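Local coordinates for probable GTP-binding protein EngB (Pyrococcus horikoshii, PDB 2CXX) that binds guanine nucleotides, probably hydrolyses GTP with magnesium as cofactor, and is thought to be needed for normal cell division and septation, at residues K24-G29 with K37-E42. Residues are numbered along the deposited sequence; the frame is centred on the assembly and turned at random.
With GDP (guanosine-5'-diphosphate), chain D.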
ATOM      1  N   LYS A  24       5.048  -2.884 -16.324  1.00 16.01           N
ATOM      2  CA  LYS A  24       6.267  -3.600 -15.961  1.00 16.82           C
ATOM      3  C   LYS A  24       5.994  -4.666 -14.892  1.00 19.32           C
ATOM      4  O   LYS A  24       5.402  -4.362 -13.841  1.00 17.98           O
ATOM      5  CB  LYS A  24       7.326  -2.595 -15.472  1.00 18.03           C
ATOM      6  CG  LYS A  24       7.709  -1.668 -16.632  1.00 17.00           C
ATOM      7  CD  LYS A  24       8.762  -0.673 -16.295  1.00 16.73           C
ATOM      8  CE  LYS A  24       9.235   0.011 -17.521  1.00 17.17           C
ATOM      9  NZ  LYS A  24      10.328   0.957 -17.185  1.00 17.44           N
ATOM     10  N   LYS A  25       6.400  -5.903 -15.194  1.00 19.33           N
ATOM     11  CA  LYS A  25       6.219  -7.038 -14.310  1.00 22.61           C
ATOM     12  C   LYS A  25       7.337  -6.969 -13.338  1.00 23.22           C
ATOM     13  O   LYS A  25       8.516  -6.918 -13.732  1.00 25.31           O
ATOM     14  CB  LYS A  25       6.345  -8.365 -15.068  1.00 23.97           C
ATOM     15  CG  LYS A  25       5.128  -8.736 -15.848  1.00 23.91           C
ATOM     16  CD  LYS A  25       3.982  -9.118 -14.894  1.00 24.51           C
ATOM     17  CE  LYS A  25       2.793  -9.630 -15.633  1.00 22.60           C
ATOM     18  NZ  LYS A  25       1.832 -10.372 -14.698  1.00 23.22           N
ATOM     19  N   VAL A  26       6.990  -6.923 -12.069  1.00 21.40           N
ATOM     20  CA  VAL A  26       7.980  -6.892 -11.043  1.00 21.73           C
ATOM     21  C   VAL A  26       7.675  -8.028 -10.082  1.00 22.92           C
ATOM     22  O   VAL A  26       6.522  -8.516  -9.997  1.00 21.47           O
ATOM     23  CB  VAL A  26       7.922  -5.546 -10.285  1.00 22.32           C
ATOM     24  CG1 VAL A  26       8.135  -4.447 -11.265  1.00 22.24           C
ATOM     25  CG2 VAL A  26       6.588  -5.369  -9.591  1.00 20.77           C
ATOM     26  N   ARG A  27       8.718  -8.454  -9.388  1.00 22.71           N
ATOM     27  CA  ARG A  27       8.623  -9.512  -8.396  1.00 24.28           C
ATOM     28  C   ARG A  27       7.986 -10.805  -8.921  1.00 26.70           C
ATOM     29  O   ARG A  27       7.256 -11.503  -8.208  1.00 28.12           O
ATOM     30  CB  ARG A  27       7.878  -8.966  -7.182  1.00 23.10           C
ATOM     31  CG  ARG A  27       8.621  -7.758  -6.578  1.00 22.26           C
ATOM     32  CD  ARG A  27       8.091  -7.428  -5.204  1.00 21.04           C
ATOM     33  NE  ARG A  27       8.681  -6.216  -4.650  1.00 17.58           N
ATOM     34  CZ  ARG A  27       9.840  -6.177  -4.007  1.00 16.87           C
ATOM     35  NH1 ARG A  27      10.557  -7.285  -3.834  1.00 14.17           N
ATOM     36  NH2 ARG A  27      10.271  -5.019  -3.510  1.00 14.88           N
ATOM     37  N   ARG A  28       8.286 -11.143 -10.165  1.00 29.89           N
ATOM     38  CA  ARG A  28       7.744 -12.385 -10.698  1.00 32.34           C
ATOM     39  C   ARG A  28       8.812 -13.487 -10.814  1.00 34.85           C
ATOM     40  O   ARG A  28       8.551 -14.557 -11.364  1.00 36.90           O
ATOM     41  CB  ARG A  28       7.039 -12.113 -12.028  1.00 30.84           C
ATOM     42  CG  ARG A  28       5.635 -11.532 -11.801  1.00 28.60           C
ATOM     43  CD  ARG A  28       4.782 -12.564 -11.012  1.00 26.80           C
ATOM     44  NE  ARG A  28       3.465 -12.038 -10.658  1.00 23.06           N
ATOM     45  CZ  ARG A  28       3.238 -11.254  -9.607  1.00 24.68           C
ATOM     46  NH1 ARG A  28       4.252 -10.917  -8.817  1.00 23.67           N
ATOM     47  NH2 ARG A  28       2.007 -10.789  -9.363  1.00 22.79           N
ATOM     48  N   GLY A  29      10.006 -13.230 -10.282  1.00 35.84           N
ATOM     49  CA  GLY A  29      11.038 -14.249 -10.301  1.00 37.35           C
ATOM     50  C   GLY A  29      12.175 -14.103 -11.287  1.00 38.51           C
ATOM     51  O   GLY A  29      13.184 -14.814 -11.157  1.00 38.41           O
ATOM     52  N   LYS A  37      13.857  -7.462  -0.661  1.00 17.58           N
ATOM     53  CA  LYS A  37      14.493  -6.192  -0.987  1.00 17.65           C
ATOM     54  C   LYS A  37      13.592  -5.136  -1.655  1.00 15.02           C
ATOM     55  O   LYS A  37      12.587  -5.426  -2.309  1.00 15.52           O
ATOM     56  CB  LYS A  37      15.709  -6.411  -1.916  1.00 20.52           C
ATOM     57  CG  LYS A  37      16.782  -7.398  -1.454  1.00 24.66           C
ATOM     58  CD  LYS A  37      17.658  -6.810  -0.335  1.00 26.78           C
ATOM     59  CE  LYS A  37      18.551  -7.887   0.242  1.00 28.82           C
ATOM     60  NZ  LYS A  37      19.120  -7.464   1.575  1.00 29.03           N
ATOM     61  N   ILE A  38      14.014  -3.899  -1.490  1.00 13.39           N
ATOM     62  CA  ILE A  38      13.331  -2.736  -2.064  1.00 13.23           C
ATOM     63  C   ILE A  38      13.781  -2.615  -3.493  1.00 13.74           C
ATOM     64  O   ILE A  38      14.975  -2.746  -3.791  1.00 16.09           O
ATOM     65  CB  ILE A  38      13.723  -1.469  -1.265  1.00 12.17           C
ATOM     66  CG1 ILE A  38      13.298  -1.670   0.182  1.00 10.67           C
ATOM     67  CG2 ILE A  38      13.140  -0.223  -1.872  1.00 12.98           C
ATOM     68  CD1 ILE A  38      13.809  -0.549   1.130  1.00 13.67           C
ATOM     69  N   ILE A  39      12.841  -2.372  -4.401  1.00 12.32           N
ATOM     70  CA  ILE A  39      13.197  -2.267  -5.809  1.00 12.86           C
ATOM     71  C   ILE A  39      12.718  -0.934  -6.365  1.00 12.18           C
ATOM     72  O   ILE A  39      11.763  -0.353  -5.830  1.00 14.66           O
ATOM     73  CB  ILE A  39      12.585  -3.425  -6.649  1.00 13.67           C
ATOM     74  CG1 ILE A  39      11.087  -3.414  -6.554  1.00 14.81           C
ATOM     75  CG2 ILE A  39      13.249  -4.787  -6.268  1.00 17.72           C
ATOM     76  CD1 ILE A  39      10.485  -4.354  -7.593  1.00 17.31           C
ATOM     77  N   GLU A  40      13.396  -0.433  -7.396  1.00 12.55           N
ATOM     78  CA  GLU A  40      13.013   0.823  -8.067  1.00 10.70           C
ATOM     79  C   GLU A  40      12.543   0.537  -9.480  1.00 11.33           C
ATOM     80  O   GLU A  40      13.139  -0.261 -10.241  1.00 12.06           O
ATOM     81  CB  GLU A  40      14.195   1.823  -8.109  1.00 13.46           C
ATOM     82  CG  GLU A  40      14.418   2.445  -6.769  1.00 18.07           C
ATOM     83  CD  GLU A  40      15.404   3.607  -6.738  1.00 16.73           C
ATOM     84  OE1 GLU A  40      15.756   4.187  -7.813  1.00 19.49           O
ATOM     85  OE2 GLU A  40      15.804   3.859  -5.602  1.00 20.78           O
ATOM     86  N   ILE A  41      11.451   1.177  -9.819  1.00 10.38           N
ATOM     87  CA  ILE A  41      10.828   1.020 -11.146  1.00 11.02           C
ATOM     88  C   ILE A  41      10.697   2.374 -11.872  1.00 11.30           C
ATOM     89  O   ILE A  41      10.168   3.356 -11.314  1.00 11.97           O
ATOM     90  CB  ILE A  41       9.417   0.354 -10.966  1.00 10.90           C
ATOM     91  CG1 ILE A  41       9.572  -1.015 -10.293  1.00 13.24           C
ATOM     92  CG2 ILE A  41       8.676   0.174 -12.334  1.00 14.79           C
ATOM     93  CD1 ILE A  41       8.375  -1.288  -9.328  1.00 16.68           C
ATOM     94  N   GLU A  42      11.173   2.436 -13.112  1.00 11.15           N
ATOM     95  CA  GLU A  42      10.982   3.641 -13.893  1.00 12.81           C
ATOM     96  C   GLU A  42       9.566   3.657 -14.467  1.00 12.68           C
ATOM     97  O   GLU A  42       9.151   2.724 -15.145  1.00 14.19           O
ATOM     98  CB  GLU A  42      12.024   3.726 -14.993  1.00 12.83           C
ATOM     99  CG  GLU A  42      13.394   3.955 -14.407  1.00 15.92           C
ATOM    100  CD  GLU A  42      14.545   3.680 -15.351  1.00 18.33           C
ATOM    101  OE1 GLU A  42      15.674   4.054 -14.952  1.00 21.42           O
ATOM    102  OE2 GLU A  42      14.353   3.102 -16.440  1.00 17.98           O
TER
HETATM  103  PB  GDP D1401       1.552  -8.918  -3.801  1.00 11.40           P
HETATM  104  O1B GDP D1401       2.122 -10.003  -2.951  1.00 11.82           O
HETATM  105  O2B GDP D1401       0.752  -7.878  -2.919  1.00 11.08           O
HETATM  106  O3B GDP D1401       2.413  -8.367  -4.918  1.00 10.03           O
HETATM  107  O3A GDP D1401       0.369  -9.626  -4.588  1.00 11.92           O
HETATM  108  PA  GDP D1401       0.085 -10.153  -6.070  1.00 12.53           P
HETATM  109  O1A GDP D1401       0.018  -9.011  -7.005  1.00 10.79           O
HETATM  110  O2A GDP D1401       1.176 -11.203  -6.495  1.00 12.51           O
HETATM  111  O5' GDP D1401      -1.412 -10.722  -5.992  1.00 12.75           O
HETATM  112  C5' GDP D1401      -1.526 -11.720  -5.023  1.00 12.14           C
HETATM  113  C4' GDP D1401      -2.782 -12.561  -5.288  1.00 12.12           C
HETATM  114  O4' GDP D1401      -3.987 -11.677  -5.325  1.00 13.55           O
HETATM  115  C3' GDP D1401      -2.860 -13.264  -6.600  1.00 14.50           C
HETATM  116  O3' GDP D1401      -3.288 -14.621  -6.773  1.00 16.67           O
HETATM  117  C2' GDP D1401      -3.483 -12.223  -7.557  1.00 14.18           C
HETATM  118  O2' GDP D1401      -4.153 -12.921  -8.673  1.00 17.69           O
HETATM  119  C1' GDP D1401      -4.630 -11.771  -6.648  1.00 12.40           C
HETATM  120  N9  GDP D1401      -5.168 -10.439  -6.961  1.00 13.37           N
HETATM  121  C8  GDP D1401      -4.463  -9.234  -7.180  1.00 14.21           C
HETATM  122  N7  GDP D1401      -5.296  -8.277  -7.406  1.00 11.33           N
HETATM  123  C5  GDP D1401      -6.572  -8.771  -7.353  1.00 12.38           C
HETATM  124  C6  GDP D1401      -7.882  -8.222  -7.508  1.00 15.03           C
HETATM  125  O6  GDP D1401      -8.058  -7.069  -7.756  1.00 15.24           O
HETATM  126  N1  GDP D1401      -8.987  -9.056  -7.367  1.00 14.83           N
HETATM  127  C2  GDP D1401      -8.827 -10.385  -7.093  1.00 15.90           C
HETATM  128  N2  GDP D1401      -9.951 -11.169  -6.971  1.00 13.48           N
HETATM  129  N3  GDP D1401      -7.625 -10.921  -6.947  1.00 14.43           N
HETATM  130  C4  GDP D1401      -6.485 -10.151  -7.068  1.00 13.24           C
HETATM  131  O   HOH W   1      12.163  -0.003 -14.383  1.00 17.62           O
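Arg27 lays one face of its guanidinium against Ile39, whose CD1 sits 3.7 Å above that plane, offset toward the rim; the two side chains meet tip to tip. The chain of Arg27 is extended from CG to NE, and its end comes up to the backbone of Lys37. There NH2 gives a short, nearly straight hydrogen bond of 2.6 Å to Lys37 O, in the plane of both the carbonyl and the guanidinium, while NH1 adds a weak one to the same oxygen. NE forms a salt bridge with Asp50 and NH1 also bonds Val34 O, so several acceptors fix the rotation of the group. Next to it, Val26 CG1 packs 3.7 Å from Ile41 CD1, the two side chains crossing at about a right angle, and Val26 CB lies 3.9 Å from Ile39 CD1. In this P-loop GTPase fold, the loop that follows helix 14-22 runs in the opposite direction alongside edge strand 39-43, joined to it through side chains, next to Lys37, one of the residues predicted to bind GTP. An alanine in place of Arg27 would probably cost Asp50 its salt bridge with NE and Lys37 O the two guanidinium N-H donors, and take away the group that packs on Ile39. Arg28 turns to the nucleotide: NH2 lies 3.0 Å from GDP O2A, and NH1 bonds Arg27 O from above the carbonyl plane. At the far end, the extended Lys24 slides past Ile41, CD 4.1 Å from CG2, and its NZ donates to Glu42 O at 2.9 Å.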